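Local atomic coordinates of histidine--tRNA ligase (Thermus thermophilus HB27, PDB entry 4RDX), a protein that uses ATP to activate histidine and then transfers it to its cognate tRNA, working as a homodimeric class II aminoacyl-tRNA synthetase. Residues A[24-29]-A[309-314]; A[110-115]-A[126-131]. All coordinates share one frame; numbering follows the deposited sequence.

Contact 1: A[24-29]-A[309-314]; sequences RIVATA and FGVERV. With AMP (adenosine monophosphate), chain C.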
loop_
_atom_site.group_PDB
_atom_site.type_symbol
_atom_site.label_atom_id
_atom_site.label_comp_id
_atom_site.label_asym_id
_atom_site.label_seq_id
_atom_site.Cartn_x
_atom_site.Cartn_y
_atom_site.Cartn_z
ATOM N N ARG A 24 1.046 1.060 11.387
ATOM C CA ARG A 24 0.921 2.074 12.438
ATOM C C ARG A 24 1.719 3.327 12.082
ATOM O O ARG A 24 1.223 4.458 12.219
ATOM C CB ARG A 24 1.380 1.523 13.798
ATOM C CG ARG A 24 1.165 2.495 14.960
ATOM C CD ARG A 24 1.391 1.853 16.344
ATOM N NE ARG A 24 2.803 1.701 16.666
ATOM C CZ ARG A 24 3.522 2.600 17.331
ATOM N NH1 ARG A 24 2.957 3.725 17.761
ATOM N NH2 ARG A 24 4.810 2.370 17.561
ATOM N N ILE A 25 2.944 3.114 11.608
ATOM C CA ILE A 25 3.809 4.221 11.210
ATOM C C ILE A 25 3.191 5.080 10.091
ATOM O O ILE A 25 3.123 6.314 10.195
ATOM C CB ILE A 25 5.210 3.711 10.803
ATOM C CG1 ILE A 25 5.908 3.058 12.002
ATOM C CG2 ILE A 25 6.048 4.835 10.217
ATOM C CD1 ILE A 25 7.270 2.453 11.695
ATOM N N VAL A 26 2.725 4.418 9.035
ATOM C CA VAL A 26 2.108 5.119 7.910
ATOM C C VAL A 26 0.823 5.834 8.325
ATOM O O VAL A 26 0.548 6.940 7.864
ATOM C CB VAL A 26 1.832 4.170 6.722
ATOM C CG1 VAL A 26 0.981 4.856 5.666
ATOM C CG2 VAL A 26 3.142 3.706 6.116
ATOM N N ALA A 27 0.046 5.206 9.204
ATOM C CA ALA A 27 -1.174 5.825 9.718
ATOM C C ALA A 27 -0.863 7.136 10.443
ATOM O O ALA A 27 -1.504 8.171 10.197
ATOM C CB ALA A 27 -1.906 4.865 10.640
ATOM N N THR A 28 0.124 7.082 11.335
ATOM C CA THR A 28 0.567 8.278 12.054
ATOM C C THR A 28 1.066 9.372 11.103
ATOM O O THR A 28 0.726 10.547 11.266
ATOM C CB THR A 28 1.641 7.932 13.111
ATOM O OG1 THR A 28 1.001 7.475 14.310
ATOM C CG2 THR A 28 2.493 9.143 13.437
ATOM N N ALA A 29 1.849 8.982 10.098
ATOM C CA ALA A 29 2.304 9.935 9.083
ATOM C C ALA A 29 1.120 10.592 8.370
ATOM O O ALA A 29 1.096 11.812 8.181
ATOM C CB ALA A 29 3.223 9.254 8.074
ATOM N N PHE A 309 11.307 9.673 4.593
ATOM C CA PHE A 309 11.878 8.814 5.628
ATOM C C PHE A 309 11.578 7.331 5.410
ATOM O O PHE A 309 10.620 6.977 4.703
ATOM C CB PHE A 309 11.524 9.284 7.051
ATOM C CG PHE A 309 10.105 9.018 7.473
ATOM C CD1 PHE A 309 9.685 7.739 7.823
ATOM C CD2 PHE A 309 9.207 10.065 7.595
ATOM C CE1 PHE A 309 8.385 7.507 8.237
ATOM C CE2 PHE A 309 7.909 9.843 8.013
ATOM C CZ PHE A 309 7.497 8.563 8.334
ATOM N N GLY A 310 12.406 6.478 6.012
ATOM C CA GLY A 310 12.291 5.041 5.827
ATOM C C GLY A 310 11.511 4.349 6.925
ATOM O O GLY A 310 11.925 4.356 8.086
ATOM N N VAL A 311 10.391 3.741 6.547
ATOM C CA VAL A 311 9.512 3.043 7.484
ATOM C C VAL A 311 10.248 1.946 8.264
ATOM O O VAL A 311 10.036 1.770 9.468
ATOM C CB VAL A 311 8.302 2.432 6.740
ATOM C CG1 VAL A 311 7.407 1.675 7.703
ATOM C CG2 VAL A 311 7.519 3.527 6.016
ATOM N N GLU A 312 11.131 1.228 7.573
ATOM C CA GLU A 312 11.940 0.187 8.199
ATOM C C GLU A 312 12.829 0.734 9.318
ATOM O O GLU A 312 12.817 0.218 10.441
ATOM C CB GLU A 312 12.804 -0.540 7.164
ATOM C CG GLU A 312 12.047 -1.476 6.239
ATOM C CD GLU A 312 11.392 -0.747 5.079
ATOM O OE1 GLU A 312 11.655 0.465 4.916
ATOM O OE2 GLU A 312 10.622 -1.387 4.330
ATOM N N ARG A 313 13.604 1.772 9.007
ATOM C CA ARG A 313 14.533 2.343 9.979
ATOM C C ARG A 313 13.790 2.942 11.172
ATOM O O ARG A 313 14.272 2.909 12.301
ATOM C CB ARG A 313 15.421 3.400 9.325
ATOM C CG ARG A 313 16.221 2.873 8.142
ATOM C CD ARG A 313 17.338 3.830 7.741
ATOM N NE ARG A 313 18.131 3.290 6.639
ATOM C CZ ARG A 313 19.073 3.962 5.987
ATOM N NH1 ARG A 313 19.350 5.217 6.321
ATOM N NH2 ARG A 313 19.736 3.377 4.997
ATOM N N VAL A 314 12.601 3.473 10.919
ATOM C CA VAL A 314 11.757 3.979 11.988
ATOM C C VAL A 314 11.249 2.827 12.860
ATOM O O VAL A 314 11.134 2.971 14.076
ATOM C CB VAL A 314 10.562 4.809 11.426
ATOM C CG1 VAL A 314 9.659 5.234 12.558
ATOM C CG2 VAL A 314 11.073 6.021 10.665
HETATM P P AMP C . 17.198 9.259 0.602
HETATM O O1P AMP C . 16.286 9.077 -0.588
HETATM O O2P AMP C . 18.562 8.640 0.424
HETATM O O3P AMP C . 17.201 10.656 1.165
HETATM O "O5'" AMP C . 16.489 8.381 1.724
HETATM C "C5'" AMP C . 15.689 8.981 2.733
HETATM C "C4'" AMP C . 15.414 8.003 3.847
HETATM O "O4'" AMP C . 14.858 6.789 3.280
HETATM C "C3'" AMP C . 16.641 7.541 4.622
HETATM O "O3'" AMP C . 16.978 8.419 5.682
HETATM C "C2'" AMP C . 16.257 6.142 5.090
HETATM O "O2'" AMP C . 15.465 6.205 6.267
HETATM C "C1'" AMP C . 15.379 5.656 3.937
HETATM N N9 AMP C . 16.139 4.861 2.953
HETATM C C8 AMP C . 16.842 5.362 1.919
HETATM N N7 AMP C . 17.424 4.373 1.191
HETATM C C5 AMP C . 17.085 3.202 1.765
HETATM C C6 AMP C . 17.366 1.769 1.512
HETATM N N6 AMP C . 18.133 1.373 0.466
HETATM N N1 AMP C . 16.819 0.863 2.354
HETATM C C2 AMP C . 16.057 1.242 3.396
HETATM N N3 AMP C . 15.763 2.520 3.688
HETATM C C4 AMP C . 16.240 3.530 2.925
#
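Ile25 makes the largest contribution to this contact, its two branches touching different partners on 309-314. The CG1 branch is stretched out (chi2 177°), so that CD1 reaches the start of the second helix, 3.8 Å from Val314 CG1 and 3.6 Å from the carbonyl oxygen Val311 O. The other branch leaves anti to the backbone N, and Ile25 CG2 comes to the edge of the Phe309 ring, 4.1 Å from CE1. One helical turn later Ala29 CB meets the same ring edge at CZ, 4.3 Å away; a methyl suffices here because the phenyl group itself bridges the distance. Val26 adds a looser touch of CG2 on Val311 CG2. Branched aliphatic residues suit such an interface, which is held by apolar packing alone.

The far side of 309-314 faces AMP. Gly310, the N-cap residue, offers its N to AMP O2' in a weak hydrogen bond of 3.1 Å, and a side chain here would collide with that hydroxyl. Its O accepts Val314 N, closing the first helical turn. Arg313 runs extended from CG to NE and lays one guanidinium face against the ribose, AMP C2' lying over it toward the rim, while NH2 reaches the base, 4.1 Å from AMP C4. Carbonyl oxygens fix the plane: NE bonds to Gly121 O and NH1 to Ala283 O. A leucine here would probably leave both carbonyls without their donor and the ribose and base without the flat group against them.

Strand 304-310 passing into helix 311-320 with this arginine corresponds to motif 3 of class II synthetases. Helix 17-35 packs across that junction, Val129 of strand 125-134 touches Ala29, Phe309 and Val311, and helix 139-156 adds Leu149 against Phe309 and Leu156 against Val314.

Contact 2: A[110-115]-A[126-131]; sequences GPMFRA and FHQVNY. With AMP (adenosine monophosphate), chain C; nucleotides of chain B.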
loop_
_atom_site.group_PDB
_atom_site.type_symbol
_atom_site.label_atom_id
_atom_site.label_comp_id
_atom_site.label_asym_id
_atom_site.label_seq_id
_atom_site.Cartn_x
_atom_site.Cartn_y
_atom_site.Cartn_z
ATOM N N GLY A 110 4.984 4.488 0.092
ATOM C CA GLY A 110 5.104 3.339 -0.789
ATOM C C GLY A 110 6.499 2.805 -1.039
ATOM O O GLY A 110 7.488 3.373 -0.571
ATOM N N PRO A 111 6.583 1.689 -1.782
ATOM C CA PRO A 111 7.837 1.016 -2.128
ATOM C C PRO A 111 8.768 1.837 -3.008
ATOM O O PRO A 111 8.347 2.529 -3.936
ATOM C CB PRO A 111 7.371 -0.236 -2.879
ATOM C CG PRO A 111 6.002 0.093 -3.357
ATOM C CD PRO A 111 5.417 0.932 -2.263
ATOM N N MET A 112 10.050 1.733 -2.688
ATOM C CA MET A 112 11.130 2.350 -3.431
ATOM C C MET A 112 12.154 1.248 -3.687
ATOM O O MET A 112 12.274 0.306 -2.892
ATOM C CB MET A 112 11.759 3.478 -2.607
ATOM C CG MET A 112 10.765 4.518 -2.080
ATOM S SD MET A 112 9.931 5.451 -3.383
ATOM C CE MET A 112 8.963 6.622 -2.438
ATOM N N PHE A 113 12.898 1.373 -4.784
ATOM C CA PHE A 113 13.795 0.316 -5.231
ATOM C C PHE A 113 15.182 0.843 -5.589
ATOM O O PHE A 113 15.317 1.736 -6.428
ATOM C CB PHE A 113 13.190 -0.401 -6.440
ATOM C CG PHE A 113 11.767 -0.829 -6.236
ATOM C CD1 PHE A 113 11.475 -2.093 -5.761
ATOM C CD2 PHE A 113 10.722 0.035 -6.511
ATOM C CE1 PHE A 113 10.167 -2.488 -5.565
ATOM C CE2 PHE A 113 9.413 -0.353 -6.315
ATOM C CZ PHE A 113 9.135 -1.616 -5.841
ATOM N N ARG A 114 16.212 0.289 -4.954
ATOM C CA ARG A 114 17.594 0.668 -5.248
ATOM C C ARG A 114 18.489 -0.566 -5.343
ATOM O O ARG A 114 18.148 -1.628 -4.828
ATOM C CB ARG A 114 18.116 1.667 -4.207
ATOM C CG ARG A 114 17.434 3.024 -4.302
ATOM C CD ARG A 114 17.776 3.958 -3.154
ATOM N NE ARG A 114 16.941 5.156 -3.210
ATOM C CZ ARG A 114 17.086 6.217 -2.423
ATOM N NH1 ARG A 114 18.046 6.245 -1.509
ATOM N NH2 ARG A 114 16.270 7.255 -2.556
ATOM N N ALA A 115 19.633 -0.424 -6.004
ATOM C CA ALA A 115 20.435 -1.588 -6.366
ATOM C C ALA A 115 21.766 -1.692 -5.625
ATOM O O ALA A 115 22.706 -2.325 -6.110
ATOM C CB ALA A 115 20.666 -1.622 -7.872
ATOM N N PHE A 126 12.462 -1.122 -0.300
ATOM C CA PHE A 126 12.166 -0.580 1.019
ATOM C C PHE A 126 10.936 0.308 0.922
ATOM O O PHE A 126 10.397 0.484 -0.159
ATOM C CB PHE A 126 13.378 0.168 1.586
ATOM C CG PHE A 126 13.799 1.362 0.775
ATOM C CD1 PHE A 126 14.595 1.217 -0.350
ATOM C CD2 PHE A 126 13.413 2.633 1.152
ATOM C CE1 PHE A 126 14.979 2.319 -1.092
ATOM C CE2 PHE A 126 13.799 3.736 0.415
ATOM C CZ PHE A 126 14.585 3.579 -0.707
ATOM N N HIS A 127 10.472 0.853 2.040
ATOM C CA HIS A 127 9.270 1.681 2.006
ATOM C C HIS A 127 9.520 3.084 2.537
ATOM O O HIS A 127 10.194 3.273 3.552
ATOM C CB HIS A 127 8.115 0.998 2.742
ATOM C CG HIS A 127 7.714 -0.310 2.134
ATOM N ND1 HIS A 127 8.495 -1.443 2.227
ATOM C CD2 HIS A 127 6.630 -0.662 1.404
ATOM C CE1 HIS A 127 7.904 -2.438 1.591
ATOM N NE2 HIS A 127 6.769 -1.990 1.082
ATOM N N GLN A 128 8.979 4.070 1.831
ATOM C CA GLN A 128 9.235 5.461 2.163
ATOM C C GLN A 128 7.955 6.244 2.388
ATOM O O GLN A 128 6.905 5.932 1.812
ATOM C CB GLN A 128 10.044 6.129 1.049
ATOM C CG GLN A 128 11.462 6.506 1.429
ATOM C CD GLN A 128 12.219 7.118 0.267
ATOM O OE1 GLN A 128 11.620 7.529 -0.729
ATOM N NE2 GLN A 128 13.542 7.175 0.382
ATOM N N VAL A 129 8.049 7.254 3.247
ATOM C CA VAL A 129 7.022 8.283 3.316
ATOM C C VAL A 129 7.637 9.581 2.821
ATOM O O VAL A 129 8.722 9.967 3.250
ATOM C CB VAL A 129 6.477 8.483 4.737
ATOM C CG1 VAL A 129 5.454 9.616 4.759
ATOM C CG2 VAL A 129 5.867 7.196 5.255
ATOM N N ASN A 130 6.936 10.235 1.905
ATOM C CA ASN A 130 7.409 11.439 1.248
ATOM C C ASN A 130 6.432 12.581 1.443
ATOM O O ASN A 130 5.217 12.378 1.442
ATOM C CB ASN A 130 7.574 11.190 -0.250
ATOM C CG ASN A 130 8.879 10.510 -0.592
ATOM O OD1 ASN A 130 9.817 11.149 -1.066
ATOM N ND2 ASN A 130 8.946 9.204 -0.362
ATOM N N TYR A 131 6.979 13.780 1.607
ATOM C CA TYR A 131 6.203 15.005 1.701
ATOM C C TYR A 131 6.835 16.039 0.785
ATOM O O TYR A 131 8.055 16.186 0.774
ATOM C CB TYR A 131 6.215 15.530 3.137
ATOM C CG TYR A 131 5.704 16.948 3.279
ATOM C CD1 TYR A 131 4.342 17.206 3.364
ATOM C CD2 TYR A 131 6.583 18.027 3.339
ATOM C CE1 TYR A 131 3.865 18.494 3.497
ATOM C CE2 TYR A 131 6.115 19.321 3.469
ATOM C CZ TYR A 131 4.755 19.547 3.549
ATOM O OH TYR A 131 4.276 20.831 3.683
HETATM P P AMP C . 17.198 9.259 0.602
HETATM O O1P AMP C . 16.286 9.077 -0.588
HETATM O O2P AMP C . 18.562 8.640 0.424
HETATM O O3P AMP C . 17.201 10.656 1.165
HETATM O "O5'" AMP C . 16.489 8.381 1.724
HETATM C "C5'" AMP C . 15.689 8.981 2.733
HETATM C "C4'" AMP C . 15.414 8.003 3.847
HETATM O "O4'" AMP C . 14.858 6.789 3.280
HETATM C "C3'" AMP C . 16.641 7.541 4.622
HETATM O "O3'" AMP C . 16.978 8.419 5.682
HETATM C "C2'" AMP C . 16.257 6.142 5.090
HETATM O "O2'" AMP C . 15.465 6.205 6.267
HETATM C "C1'" AMP C . 15.379 5.656 3.937
HETATM N N9 AMP C . 16.139 4.861 2.953
HETATM C C8 AMP C . 16.842 5.362 1.919
HETATM N N7 AMP C . 17.424 4.373 1.191
HETATM C C5 AMP C . 17.085 3.202 1.765
HETATM C C6 AMP C . 17.366 1.769 1.512
HETATM N N6 AMP C . 18.133 1.373 0.466
HETATM N N1 AMP C . 16.819 0.863 2.354
HETATM C C2 AMP C . 16.057 1.242 3.396
HETATM N N3 AMP C . 15.763 2.520 3.688
HETATM C C4 AMP C . 16.240 3.530 2.925
ATOM P P A B 78 22.660 12.054 -1.139
ATOM O OP1 A B 78 24.072 12.498 -1.015
ATOM O OP2 A B 78 21.802 11.983 0.071
ATOM O "O5'" A B 78 21.924 12.994 -2.193
ATOM C "C5'" A B 78 21.582 12.500 -3.481
ATOM C "C4'" A B 78 20.120 12.132 -3.564
ATOM O "O4'" A B 78 19.895 11.287 -4.724
ATOM C "C3'" A B 78 19.574 11.317 -2.402
ATOM O "O3'" A B 78 19.242 12.111 -1.276
ATOM C "C2'" A B 78 18.384 10.599 -3.022
ATOM O "O2'" A B 78 17.264 11.467 -3.108
ATOM C "C1'" A B 78 18.897 10.330 -4.437
ATOM N N9 A B 78 19.485 8.982 -4.571
ATOM C C8 A B 78 20.418 8.380 -3.765
ATOM N N7 A B 78 20.753 7.171 -4.140
ATOM C C5 A B 78 19.990 6.962 -5.277
ATOM C C6 A B 78 19.885 5.867 -6.152
ATOM N N6 A B 78 20.579 4.737 -6.005
ATOM N N1 A B 78 19.031 5.977 -7.194
ATOM C C2 A B 78 18.336 7.114 -7.334
ATOM N N3 A B 78 18.349 8.210 -6.580
ATOM C C4 A B 78 19.208 8.068 -5.557
#
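Phe126 holds CG between its backbone N and carbonyl carbon (chi1 62°), which lays the phenyl ring alongside Met112, whose CB sits over one face, 3.7 Å from the ring centroid, in a CH-pi contact. Met112 then bends at chi2 (-64°), turning away from the ring to cross Gln128 at about a right angle, with CG 3.6 Å from Gln128 CB. A flexible thioether suits this turn between an aromatic and an amide.

The opposite face of Phe126 carries the adenine of AMP, whose C6 is 3.4 Å from CD1. Arg114 reaches past the ring edge with its chain extended. Its guanidinium stands nearly upright to the phenyl plane, with Phe126 CZ over one face and the base of tRNA nucleotide A78 of chain B over the other. The phosphate meets the guanidinium edge: NH2 bonds to AMP O1P at 2.7 Å and NH1 to AMP O2P at 3.1 Å, while Pro82 O takes NE. Two amino groups thus grip the phosphate and probably offset its charge. Gln128 sends NE2 to AMP O4' at 3.2 Å, and Asn130 ND2 donates to Gln128 OE1 at 3.2 Å from above the carbonyl plane, a second-shell bond that probably helps keep OE1 turned to Asn130 and NE2 to the ligand.

The two backbones form an antiparallel ladder. Gly110 with Gln128 and Met112 with Phe126 are hydrogen-bonded pairs, each joined by two backbone bonds. Pro111 faces His127 at the non-hydrogen-bonded position between them, where a missing N-H costs the ladder nothing; His127 ND1 goes to Glu312. Strands 104-113 and 125-134 form the hairpin known as motif 2 in class II synthetases, in which an arginine on the phosphate and a phenylalanine under the adenine are hallmarks of the ATP site.

In the fold
From the N terminus the chain first forms helix 17-35, half of contact 1, whose partner comes some 280 residues later. Within that span the chain runs out along strand 104-113 and back along strand 125-134, so contact 2 closes a short hairpin of its own, lying wholly within the long loop; the two do not cross. Strand 304-310 then enters the sheet beside 125-134, where Phe309 N lies 2.9 Å from Val129 O, a probable hydrogen bond that joins the two contacts. Together contacts 1 and 2 join the N-terminal helix, the hairpin and the late strand-helix unit around one AMP, all within the catalytic core.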